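Local atomic coordinates of HTH-type transcriptional activator AmpR (Citrobacter freundii, PDB entry 3KOS), a protein that regulates expression of the AmpC beta-lactamase gene as a LysR-family transcription factor, represented here by its effector-binding domain. Residues 12-17 against 197-202; 52-55 against 61-64; 32-37 against 41-46; 20-25 against 77-82; 140-145 against 153-158. All coordinates share one frame; numbering follows the deposited sequence.

How the interactions relate
Four of the contacts are buried and apolar; interaction 2, where the short helix 54-57 and the turn before it lie against strand 61-66, is partly buried and the only one whose segments are bridged by water. Interactions 1 and 3 adjoin: both lie under neighbouring strands 12-19 and 41-48, and each places one phenylalanine from a helix on aliphatic branches. Strand 61-66 of interaction 2 runs beside strand 12-19. Interactions 3 and 4 use the two ends of helix 20-37, and only interaction 4 adds sulfur beside an aromatic ring. Interaction 5 lies in the other lobe, where selenomethionine meets alanines; its centre is about 12 Å from that of interaction 4. Strands 73-86 and 153-156 join the two.

Interaction 1 of 5, residues 12-17 against 197-202; sequences EKLKIG and REFSRW
Phe-199 leaves helix 194-209 with CG anti to its backbone N (chi1 179°), which carries the ring out from the helix to meet Leu-14 and Ile-16 of strand 12-19. Ile-16 answers with an extended CG1 branch (chi2 -164°), so that CD1 comes head-on against the aromatic ring. This methyl carbon sits over one face, 3.5 Å from the ring centroid and 20° off the ring normal, a clear CH-pi contact. It is displaced toward the CE1 side, and the approach of Ile-16 CD1 to Phe-199 CE1, at 3.3 Å, is the tightest across the contact.

Leu-14 arrives at about a right angle to the phenylalanine side chain and touches its base. Its CD2 lies 3.4 Å from Phe-199 CB and meets the ring obliquely, near CG. The two aliphatic residues thus divide the work: the isoleucine methyl covers one face of the ring, while the leucine packs where the ring joins the helix.

Around this core, Ser-200 OG is hydrogen-bonded to Tyr-61 OH on the adjacent strand, a second tie between the helix and the sheet. Toward the outer end, Glu-12 OE1 and Glu-198 OE1 are 4.8 Å apart without touching; Glu-198 OE1 is also hydrogen-bonded to His-40 NE2, which may temper the like-charge repulsion. No hydrogen bond crosses between the two segments themselves, and the attraction between them is apolar contact and CH-pi, centred on the Phe-199 ring.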
# COMPACT_ATOMS: atom_id res chain seq x y z
N GLU A 12 18.53 20.60 9.88
CA GLU A 12 17.71 21.29 8.90
C GLU A 12 16.60 20.34 8.51
O GLU A 12 16.85 19.18 8.21
CB GLU A 12 18.55 21.66 7.68
CG GLU A 12 19.77 22.51 8.04
CD GLU A 12 20.63 22.87 6.83
OE1 GLU A 12 20.35 22.36 5.73
OE2 GLU A 12 21.58 23.66 6.99
N LYS A 13 15.37 20.82 8.54
CA LYS A 13 14.22 19.97 8.27
C LYS A 13 14.04 19.72 6.78
O LYS A 13 14.24 20.62 5.97
CB LYS A 13 12.95 20.58 8.86
CG LYS A 13 11.74 19.67 8.77
CD LYS A 13 10.61 20.21 9.62
CE LYS A 13 9.35 19.37 9.45
NZ LYS A 13 8.23 19.93 10.25
N LEU A 14 13.68 18.49 6.42
CA LEU A 14 13.36 18.15 5.05
C LEU A 14 12.15 17.21 5.05
O LEU A 14 12.20 16.16 5.69
CB LEU A 14 14.55 17.48 4.36
CG LEU A 14 14.36 16.93 2.95
CD1 LEU A 14 13.94 18.02 1.99
CD2 LEU A 14 15.64 16.28 2.46
N LYS A 15 11.09 17.60 4.36
CA LYS A 15 9.86 16.82 4.37
C LYS A 15 9.59 16.25 2.99
O LYS A 15 9.47 16.99 2.01
CB LYS A 15 8.68 17.68 4.85
CG LYS A 15 7.54 16.85 5.39
CD LYS A 15 6.30 17.67 5.79
CE LYS A 15 5.19 16.71 6.25
NZ LYS A 15 3.87 17.38 6.48
N ILE A 16 9.52 14.93 2.91
CA ILE A 16 9.38 14.27 1.62
C ILE A 16 8.24 13.25 1.65
O ILE A 16 8.19 12.40 2.53
CB ILE A 16 10.67 13.59 1.21
CG1 ILE A 16 11.82 14.61 1.19
CG2 ILE A 16 10.51 12.94 -0.15
CD1 ILE A 16 13.05 14.14 0.45
N GLY A 17 7.36 13.34 0.66
CA GLY A 17 6.27 12.38 0.49
C GLY A 17 6.63 11.42 -0.64
O GLY A 17 6.80 11.85 -1.78
N ARG A 197 18.58 20.34 -1.90
CA ARG A 197 19.60 20.15 -2.93
C ARG A 197 20.49 18.97 -2.57
O ARG A 197 20.87 18.19 -3.43
CB ARG A 197 20.44 21.43 -3.12
CG ARG A 197 19.73 22.55 -3.87
CD ARG A 197 20.68 23.75 -4.16
NE ARG A 197 20.93 24.52 -2.95
CZ ARG A 197 20.13 25.49 -2.51
NH1 ARG A 197 19.05 25.81 -3.21
NH2 ARG A 197 20.41 26.15 -1.40
N GLU A 198 20.82 18.86 -1.29
CA GLU A 198 21.69 17.79 -0.83
C GLU A 198 21.03 16.42 -0.94
O GLU A 198 21.64 15.47 -1.42
CB GLU A 198 22.17 18.08 0.59
CG GLU A 198 23.23 19.18 0.59
CD GLU A 198 23.62 19.68 1.95
OE1 GLU A 198 22.93 19.37 2.94
OE2 GLU A 198 24.63 20.42 2.04
N PHE A 199 19.78 16.33 -0.51
CA PHE A 199 19.06 15.08 -0.66
C PHE A 199 18.93 14.66 -2.13
O PHE A 199 19.15 13.51 -2.47
CB PHE A 199 17.68 15.16 -0.01
CG PHE A 199 16.87 13.90 -0.16
CD1 PHE A 199 16.04 13.73 -1.24
CD2 PHE A 199 17.00 12.87 0.77
CE1 PHE A 199 15.30 12.56 -1.39
CE2 PHE A 199 16.27 11.70 0.62
CZ PHE A 199 15.41 11.55 -0.46
N SER A 200 18.56 15.60 -3.00
CA SER A 200 18.42 15.30 -4.43
C SER A 200 19.73 14.83 -5.03
O SER A 200 19.75 13.87 -5.81
CB SER A 200 17.97 16.53 -5.21
OG SER A 200 16.66 16.88 -4.85
N ARG A 201 20.82 15.52 -4.71
CA ARG A 201 22.12 15.13 -5.22
C ARG A 201 22.51 13.74 -4.72
O ARG A 201 23.02 12.92 -5.48
CB ARG A 201 23.21 16.14 -4.84
CG ARG A 201 23.09 17.49 -5.52
CD ARG A 201 24.42 18.26 -5.51
NE ARG A 201 24.98 18.42 -4.17
CZ ARG A 201 24.94 19.55 -3.46
NH1 ARG A 201 24.36 20.64 -3.96
NH2 ARG A 201 25.48 19.58 -2.24
N TRP A 202 22.27 13.49 -3.44
CA TRP A 202 22.60 12.19 -2.87
C TRP A 202 21.83 11.06 -3.57
O TRP A 202 22.41 10.03 -3.93
CB TRP A 202 22.27 12.14 -1.38
CG TRP A 202 22.24 10.73 -0.87
CD1 TRP A 202 23.32 9.95 -0.56
CD2 TRP A 202 21.08 9.92 -0.65
NE1 TRP A 202 22.90 8.71 -0.15
CE2 TRP A 202 21.53 8.67 -0.20
CE3 TRP A 202 19.70 10.14 -0.79
CZ2 TRP A 202 20.65 7.63 0.12
CZ3 TRP A 202 18.82 9.11 -0.47
CH2 TRP A 202 19.30 7.87 -0.03

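Interaction 2 of 5, residues 52-55 against 61-64; sequences VDPA and YTIR
Van der Waals contacts join Val-52 and Pro-54 to Thr-62, whose two branches each take one partner. The methyl branch, Thr-62 CG2, passes alongside Val-52 CG1 at 3.8 Å. The hydroxyl branch faces the proline, with Thr-62 OG1 lying 3.4 Å from Pro-54 CG as the two side chains cross at about a right angle.

Water supplies the polar link. Water 1 donates to Val-52 O at 2.9 Å and accepts from Arg-64 NH1 at 2.8 Å, lying in the plane of the guanidinium at its edge. A second water accepts from Val-52 N at 3.1 Å and, more weakly, from Arg-64 NH1, so both backbone polar atoms of Val-52 are tied to one arginine nitrogen. The other nitrogen, NH2, is hydrogen-bonded to Thr-185 OG1, and Trp-70 makes a cation-pi contact with the same group; together they would hold it in position.

Asp-53 occupies the N-cap of the short helix 54-57, with OD1 accepting from Ala-56 N.

This capped helix belongs to the connection that carries the chain from strand 41-48 across strand 12-19 to strand 61-66, giving the 2-1-3 strand order characteristic of type II periplasmic-binding-protein folds.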
# COMPACT_ATOMS: atom_id res chain seq x y z
N VAL A 52 -1.42 12.67 -4.55
CA VAL A 52 -0.96 13.47 -3.44
C VAL A 52 -0.95 14.93 -3.85
O VAL A 52 -0.78 15.27 -5.02
CB VAL A 52 0.46 13.03 -3.01
CG1 VAL A 52 1.45 13.23 -4.14
CG2 VAL A 52 0.89 13.75 -1.74
N ASP A 53 -1.16 15.79 -2.86
CA ASP A 53 -1.17 17.23 -3.06
C ASP A 53 -0.08 17.80 -2.17
O ASP A 53 -0.28 17.98 -0.97
CB ASP A 53 -2.53 17.79 -2.64
CG ASP A 53 -2.66 19.27 -2.94
OD1 ASP A 53 -1.64 19.99 -2.90
OD2 ASP A 53 -3.80 19.71 -3.21
N PRO A 54 1.10 18.06 -2.76
CA PRO A 54 2.25 18.52 -1.98
C PRO A 54 1.95 19.77 -1.16
O PRO A 54 2.35 19.86 0.00
CB PRO A 54 3.31 18.84 -3.04
CG PRO A 54 2.87 18.16 -4.26
CD PRO A 54 1.39 17.96 -4.20
N ALA A 55 1.26 20.73 -1.77
CA ALA A 55 0.97 21.97 -1.06
C ALA A 55 0.14 21.68 0.18
O ALA A 55 0.45 22.17 1.27
CB ALA A 55 0.25 22.96 -1.98
N TYR A 61 9.57 17.91 -1.12
CA TYR A 61 9.68 17.11 -2.32
C TYR A 61 8.60 16.03 -2.34
O TYR A 61 8.16 15.56 -1.29
CB TYR A 61 11.01 16.38 -2.35
CG TYR A 61 12.19 17.16 -2.91
CD1 TYR A 61 12.06 17.93 -4.06
CD2 TYR A 61 13.43 17.08 -2.30
CE1 TYR A 61 13.16 18.62 -4.58
CE2 TYR A 61 14.52 17.76 -2.81
CZ TYR A 61 14.37 18.53 -3.95
OH TYR A 61 15.48 19.20 -4.44
N THR A 62 8.23 15.61 -3.55
CA THR A 62 7.36 14.45 -3.75
C THR A 62 8.09 13.45 -4.63
O THR A 62 8.60 13.80 -5.70
CB THR A 62 6.08 14.87 -4.49
OG1 THR A 62 5.42 15.90 -3.74
CG2 THR A 62 5.14 13.68 -4.66
N ILE A 63 8.18 12.19 -4.19
CA ILE A 63 8.71 11.18 -5.08
C ILE A 63 7.52 10.41 -5.62
O ILE A 63 6.66 9.99 -4.85
CB ILE A 63 9.71 10.26 -4.38
CG1 ILE A 63 10.97 11.07 -4.02
CG2 ILE A 63 10.04 9.08 -5.28
CD1 ILE A 63 12.01 10.29 -3.21
N ARG A 64 7.44 10.29 -6.94
CA ARG A 64 6.23 9.80 -7.58
C ARG A 64 6.53 9.04 -8.86
O ARG A 64 7.63 9.13 -9.42
CB ARG A 64 5.32 10.99 -7.90
CG ARG A 64 5.89 11.91 -8.95
CD ARG A 64 5.43 13.34 -8.72
NE ARG A 64 3.97 13.43 -8.62
CZ ARG A 64 3.32 14.55 -8.34
NH1 ARG A 64 1.99 14.55 -8.26
NH2 ARG A 64 3.99 15.67 -8.12
O HOH W 1 0.35 16.60 -7.29
O HOH W 2 -0.43 12.91 -7.45

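Interaction 3 of 5, residues 32-37 against 41-46; sequences SDFKRS and IDLHIS
The Phe-34 ring points its far edge at Ile-41: CG2 of the isoleucine lies in the ring plane, 3.9 Å from Phe-34 CZ. Ile-41 CD1 reaches the same ring atom CZ at 3.7 Å, but obliquely. Leu-43 CD2 also meets the ring at a slant, 3.9 Å from Phe-34 CE2, so one side of the rim is shared by branches from two strand residues. Beyond the two segments, Phe-199 meets this ring edge-to-face, and the Trp-202 ring lies against it with the two planes inclined.

These residues close a beta-alpha-beta unit, strand 12-19, helix 20-37 and strand 41-48, in which the last turn of the helix folds back over the start of the second strand. A trans first torsion in Phe-34 (chi1 174°) directs the ring toward that strand. Ile-41 and Leu-43, two positions apart, both face it.

On the other side of the strand, His-44 NE2 donates to Asp-42 OD2 at 2.9 Å with an N-H...O angle of 156°. The oxygen lies near the imidazole plane, whereas the nitrogen stands 51° out of the carboxylate plane. Further along, Ile-45 makes backbone hydrogen bonds to the second subunit and packs on Met-134 of that subunit.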
# COMPACT_ATOMS: atom_id res chain seq x y z
N SER A 32 20.11 4.70 5.33
CA SER A 32 21.26 4.80 6.22
C SER A 32 22.45 5.42 5.50
O SER A 32 23.27 6.09 6.12
CB SER A 32 21.62 3.44 6.84
OG SER A 32 22.14 2.56 5.87
N ASP A 33 22.54 5.21 4.19
CA ASP A 33 23.59 5.86 3.40
C ASP A 33 23.36 7.36 3.35
O ASP A 33 24.31 8.14 3.41
CB ASP A 33 23.67 5.29 1.99
CG ASP A 33 24.89 5.80 1.24
OD1 ASP A 33 26.02 5.44 1.65
OD2 ASP A 33 24.74 6.53 0.24
N PHE A 34 22.10 7.79 3.24
CA PHE A 34 21.79 9.21 3.29
C PHE A 34 22.20 9.79 4.64
O PHE A 34 22.79 10.86 4.72
CB PHE A 34 20.30 9.51 3.07
CG PHE A 34 19.95 10.96 3.27
CD1 PHE A 34 20.42 11.93 2.38
CD2 PHE A 34 19.19 11.37 4.36
CE1 PHE A 34 20.11 13.27 2.56
CE2 PHE A 34 18.87 12.72 4.54
CZ PHE A 34 19.34 13.67 3.63
N LYS A 35 21.88 9.06 5.71
CA LYS A 35 22.22 9.51 7.06
C LYS A 35 23.73 9.63 7.22
O LYS A 35 24.23 10.58 7.84
CB LYS A 35 21.65 8.56 8.11
N ARG A 36 24.46 8.66 6.66
CA ARG A 36 25.92 8.72 6.66
C ARG A 36 26.46 9.99 6.00
O ARG A 36 27.34 10.65 6.54
CB ARG A 36 26.52 7.49 5.96
CG ARG A 36 28.04 7.58 5.81
CD ARG A 36 28.63 6.38 5.07
NE ARG A 36 30.09 6.48 5.02
CZ ARG A 36 30.77 7.08 4.04
NH1 ARG A 36 30.12 7.62 3.01
NH2 ARG A 36 32.10 7.14 4.10
N SER A 37 25.91 10.34 4.84
CA SER A 37 26.42 11.49 4.10
C SER A 37 25.95 12.85 4.63
O SER A 37 26.67 13.83 4.51
CB SER A 37 26.05 11.39 2.62
OG SER A 37 26.75 10.33 1.99
N ILE A 41 20.72 16.64 8.43
CA ILE A 41 19.38 16.82 7.89
C ILE A 41 18.36 15.98 8.66
O ILE A 41 18.57 14.79 8.88
CB ILE A 41 19.34 16.51 6.38
CG1 ILE A 41 20.18 17.53 5.62
CG2 ILE A 41 17.89 16.50 5.87
CD1 ILE A 41 20.37 17.22 4.16
N ASP A 42 17.28 16.62 9.09
CA ASP A 42 16.19 15.98 9.82
C ASP A 42 15.13 15.60 8.78
O ASP A 42 14.31 16.42 8.36
CB ASP A 42 15.64 16.94 10.86
CG ASP A 42 14.41 16.41 11.58
OD1 ASP A 42 14.15 15.19 11.53
OD2 ASP A 42 13.69 17.23 12.20
N LEU A 43 15.19 14.35 8.35
CA LEU A 43 14.36 13.88 7.25
C LEU A 43 13.03 13.34 7.76
O LEU A 43 13.00 12.39 8.54
CB LEU A 43 15.11 12.80 6.47
CG LEU A 43 14.40 12.17 5.28
CD1 LEU A 43 13.99 13.24 4.30
CD2 LEU A 43 15.32 11.15 4.61
N HIS A 44 11.93 13.95 7.32
CA HIS A 44 10.59 13.51 7.67
C HIS A 44 9.97 12.81 6.46
O HIS A 44 9.59 13.47 5.50
CB HIS A 44 9.72 14.70 8.05
CG HIS A 44 10.14 15.37 9.31
ND1 HIS A 44 9.32 15.49 10.41
CD2 HIS A 44 11.31 15.96 9.66
CE1 HIS A 44 9.95 16.12 11.38
NE2 HIS A 44 11.17 16.42 10.95
N ILE A 45 9.87 11.49 6.51
CA ILE A 45 9.33 10.74 5.39
C ILE A 45 7.89 10.32 5.64
O ILE A 45 7.57 9.84 6.72
CB ILE A 45 10.15 9.48 5.13
CG1 ILE A 45 11.57 9.87 4.76
CG2 ILE A 45 9.50 8.65 4.03
CD1 ILE A 45 12.46 8.70 4.55
N SER A 46 7.04 10.51 4.64
CA SER A 46 5.68 9.98 4.68
C SER A 46 5.44 9.30 3.34
O SER A 46 6.09 9.64 2.36
CB SER A 46 4.67 11.11 4.90
OG SER A 46 4.75 12.07 3.87

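Interaction 4 of 5, residues 20-25 against 77-82; sequences GTFAIG and YLCSAL
A classic beta bulge in strand 73-86, where Leu-78 and Cys-79 both face Tyr-182 of the neighbouring strand, receives the ring of Phe-22 from the first turn of helix 20-37. The contact sits near the middle of the LysR effector-binding domain, an alpha/beta fold of two lobes related to the periplasmic binding proteins, in which strand 73-86 runs from one lobe toward the other.

Phe-22 extends from the helix and presents the outer end of its ring to the bulge. The Leu-78 and Phe-22 side chains cross at about a right angle, and the leucine touches with one methyl group, CD1 lying 3.9 Å from Phe-22 CZ. This meeting is oblique to the ring. Ile-63 from strand 61-66 packs against both Phe-22 and Leu-78, and the Tyr-182 ring meets that of Phe-22 with the planes at about 50°. The phenylalanine ring thus lies against residues of three adjacent strands of the sheet.

Next to it, Thr-21 OG1 is hydrogen-bonded to a sulfonate oxygen of a MES molecule, probably from the crystallisation liquor; its position is consistent with a ligand pocket between the lobes, as in other LysR regulators.

The bulge brings a second side chain to the same ring. Cys-79 SG, set between its backbone N and carbonyl carbon (chi1 71°), makes a sulfur-aromatic contact at the ring edge: it lies 5.3 Å from the Phe-22 centroid, 86° off the ring normal, and 3.9 Å from Phe-22 CE2.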
# COMPACT_ATOMS: atom_id res chain seq x y z
N GLY A 20 4.59 4.75 -2.04
CA GLY A 20 4.96 3.65 -1.17
C GLY A 20 5.83 2.62 -1.86
O GLY A 20 6.78 2.07 -1.27
N THR A 21 5.51 2.34 -3.11
CA THR A 21 6.24 1.34 -3.88
C THR A 21 7.72 1.68 -3.95
O THR A 21 8.59 0.81 -3.79
CB THR A 21 5.64 1.21 -5.28
OG1 THR A 21 4.28 0.76 -5.16
CG2 THR A 21 6.43 0.19 -6.10
N PHE A 22 8.02 2.95 -4.18
CA PHE A 22 9.42 3.41 -4.22
C PHE A 22 10.08 3.40 -2.85
O PHE A 22 11.26 3.09 -2.74
CB PHE A 22 9.50 4.81 -4.81
CG PHE A 22 10.91 5.29 -5.08
CD1 PHE A 22 11.59 6.01 -4.12
CD2 PHE A 22 11.54 5.04 -6.29
CE1 PHE A 22 12.88 6.48 -4.36
CE2 PHE A 22 12.83 5.49 -6.54
CZ PHE A 22 13.50 6.21 -5.57
N ALA A 23 9.33 3.76 -1.81
CA ALA A 23 9.87 3.73 -0.45
C ALA A 23 10.33 2.32 -0.09
O ALA A 23 11.45 2.12 0.39
CB ALA A 23 8.81 4.23 0.55
N ILE A 24 9.47 1.34 -0.34
CA ILE A 24 9.79 -0.04 0.03
C ILE A 24 10.85 -0.64 -0.89
O ILE A 24 11.76 -1.35 -0.44
CB ILE A 24 8.52 -0.93 -0.01
CG1 ILE A 24 7.48 -0.44 0.99
CG2 ILE A 24 8.87 -2.37 0.26
CD1 ILE A 24 8.00 -0.33 2.44
N GLY A 25 10.73 -0.37 -2.18
CA GLY A 25 11.54 -1.06 -3.16
C GLY A 25 12.88 -0.42 -3.45
O GLY A 25 13.75 -1.05 -4.05
N TYR A 77 14.52 13.22 -12.90
CA TYR A 77 14.40 11.78 -13.11
C TYR A 77 15.20 11.03 -12.06
O TYR A 77 16.34 11.40 -11.76
CB TYR A 77 14.90 11.44 -14.52
CG TYR A 77 14.84 9.97 -14.93
CD1 TYR A 77 15.90 9.12 -14.67
CD2 TYR A 77 13.74 9.47 -15.61
CE1 TYR A 77 15.85 7.79 -15.06
CE2 TYR A 77 13.69 8.14 -16.02
CZ TYR A 77 14.76 7.31 -15.74
OH TYR A 77 14.72 5.99 -16.13
N LEU A 78 14.60 10.00 -11.48
CA LEU A 78 15.30 9.18 -10.49
C LEU A 78 15.75 7.87 -11.11
O LEU A 78 16.94 7.59 -11.15
CB LEU A 78 14.42 8.90 -9.26
CG LEU A 78 14.01 10.13 -8.44
CD1 LEU A 78 13.08 9.72 -7.31
CD2 LEU A 78 15.25 10.84 -7.89
N CYS A 79 14.81 7.07 -11.58
CA CYS A 79 15.16 5.78 -12.16
C CYS A 79 13.99 5.21 -12.96
O CYS A 79 12.84 5.67 -12.83
CB CYS A 79 15.60 4.79 -11.07
SG CYS A 79 14.24 4.21 -9.99
N SER A 80 14.29 4.22 -13.78
CA SER A 80 13.27 3.61 -14.63
C SER A 80 12.34 2.71 -13.81
O SER A 80 12.65 2.35 -12.67
CB SER A 80 13.93 2.81 -15.76
OG SER A 80 14.78 1.82 -15.22
N ALA A 81 11.22 2.34 -14.42
CA ALA A 81 10.20 1.55 -13.75
C ALA A 81 9.55 0.57 -14.72
O ALA A 81 8.33 0.42 -14.75
CB ALA A 81 9.14 2.48 -13.12
N LEU A 82 10.39 -0.10 -15.51
CA LEU A 82 9.90 -1.06 -16.49
C LEU A 82 9.04 -2.13 -15.85
O LEU A 82 9.39 -2.70 -14.82
CB LEU A 82 11.08 -1.71 -17.22
CG LEU A 82 11.99 -0.73 -17.96
CD1 LEU A 82 13.03 -1.49 -18.78
CD2 LEU A 82 11.16 0.17 -18.86

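Interaction 5 of 5, residues 140-145 against 153-158; sequences VTMLEA and AIAPVR
Met-142, present as selenomethionine, and Leu-143 project from helix 139-147 as two bumps onto the small-residue face of strand 153-156, a helix-on-sheet packing in the second lobe of the effector-binding domain. The short helix and strand axes approach to 8.7 Å at 140° between their directions, so the chain runs back roughly antiparallel beneath the helix. Such closeness suits the alanines at positions 153 and 155, whose single methyl groups leave shallow hollows for the longer side chains.

The selenomethionine is the larger bump. It is extended through its first two torsions and bent at the third (chi3 -56°), which swings the terminal methyl CE aside and leaves the selenium against the strand. The flank of the chain lies on Ala-153: its CB is 3.7 Å from Met-142 CG and 3.6 Å from SE. Ala-155 CB touches the same selenium more loosely, at 4.3 Å.

Leu-143 starts off across the helix surface, but its end bends nearer the strand. Its chi1 of -94° departs from a staggered value, and the CD2 branch reaches Ala-155 CB at 3.8 Å. The same branch is farther from Ala-153, so each helix residue favours a different alanine. Phe-160 adds to the wall around Leu-143 and Ala-155, while Phe-136 packs on Met-142 from strand 133-136.

Ile-154 turns its own side chain to the opposite side of the strand, toward Trp-115 and Trp-118 of helix 114-121; what it offers here is its carbonyl, and Ile-154 O lies 3.4 Å from Met-142 SE.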
# COMPACT_ATOMS: atom_id res chain seq x y z
N VAL A 140 2.43 -2.01 -4.13
CA VAL A 140 2.79 -2.77 -2.94
C VAL A 140 1.62 -3.69 -2.59
O VAL A 140 1.78 -4.89 -2.38
CB VAL A 140 3.10 -1.86 -1.74
CG1 VAL A 140 3.34 -2.69 -0.50
CG2 VAL A 140 4.33 -1.00 -2.04
N THR A 141 0.43 -3.10 -2.55
CA THR A 141 -0.79 -3.86 -2.27
C THR A 141 -1.05 -4.89 -3.37
O THR A 141 -1.41 -6.04 -3.09
CB THR A 141 -1.99 -2.91 -2.15
OG1 THR A 141 -1.72 -1.94 -1.12
CG2 THR A 141 -3.28 -3.67 -1.82
N MSE A 142 -0.86 -4.49 -4.62
CA MSE A 142 -1.06 -5.42 -5.73
C MSE A 142 -0.19 -6.67 -5.58
O MSE A 142 -0.65 -7.79 -5.85
CB MSE A 142 -0.73 -4.73 -7.06
CG MSE A 142 -0.92 -5.65 -8.24
SE MSE A 142 -0.16 -4.87 -9.88
CE MSE A 142 -1.11 -3.16 -9.93
N LEU A 143 1.07 -6.49 -5.19
CA LEU A 143 2.00 -7.63 -5.09
C LEU A 143 1.71 -8.51 -3.89
O LEU A 143 2.06 -9.70 -3.88
CB LEU A 143 3.46 -7.17 -5.10
CG LEU A 143 4.12 -7.16 -6.49
CD1 LEU A 143 4.31 -8.57 -7.02
CD2 LEU A 143 3.33 -6.30 -7.48
N GLU A 144 1.09 -7.95 -2.86
CA GLU A 144 0.60 -8.78 -1.77
C GLU A 144 -0.49 -9.71 -2.29
O GLU A 144 -0.49 -10.90 -1.99
CB GLU A 144 0.07 -7.94 -0.59
CG GLU A 144 1.17 -7.23 0.17
CD GLU A 144 2.19 -8.21 0.76
OE1 GLU A 144 3.38 -8.13 0.40
OE2 GLU A 144 1.78 -9.06 1.58
N ALA A 145 -1.41 -9.15 -3.08
CA ALA A 145 -2.48 -9.97 -3.67
C ALA A 145 -1.90 -11.02 -4.61
O ALA A 145 -2.35 -12.16 -4.62
CB ALA A 145 -3.48 -9.08 -4.40
N ALA A 153 -0.06 -10.09 -11.60
CA ALA A 153 0.13 -8.65 -11.51
C ALA A 153 1.01 -8.14 -12.64
O ALA A 153 1.70 -8.92 -13.29
CB ALA A 153 0.78 -8.31 -10.18
N ILE A 154 0.98 -6.84 -12.88
CA ILE A 154 1.98 -6.23 -13.74
C ILE A 154 2.44 -4.96 -13.03
O ILE A 154 1.63 -4.10 -12.66
CB ILE A 154 1.45 -5.98 -15.18
CG1 ILE A 154 2.58 -5.45 -16.08
CG2 ILE A 154 0.23 -5.05 -15.16
CD1 ILE A 154 2.21 -5.43 -17.57
N ALA A 155 3.75 -4.85 -12.82
CA ALA A 155 4.29 -3.80 -11.97
C ALA A 155 5.77 -3.58 -12.24
O ALA A 155 6.41 -4.38 -12.93
CB ALA A 155 4.06 -4.16 -10.49
N PRO A 156 6.33 -2.48 -11.71
CA PRO A 156 7.76 -2.22 -11.93
C PRO A 156 8.64 -3.26 -11.25
O PRO A 156 8.74 -3.31 -10.02
CB PRO A 156 7.97 -0.85 -11.28
CG PRO A 156 6.63 -0.18 -11.38
CD PRO A 156 5.65 -1.32 -11.11
N VAL A 157 9.30 -4.08 -12.05
CA VAL A 157 9.98 -5.26 -11.52
C VAL A 157 11.10 -4.89 -10.54
O VAL A 157 11.31 -5.59 -9.55
CB VAL A 157 10.54 -6.16 -12.64
CG1 VAL A 157 9.44 -6.54 -13.62
CG2 VAL A 157 11.65 -5.47 -13.38
N ARG A 158 11.82 -3.81 -10.82
CA ARG A 158 12.95 -3.41 -9.99
C ARG A 158 12.53 -2.93 -8.59
O ARG A 158 13.38 -2.76 -7.71
CB ARG A 158 13.82 -2.35 -10.68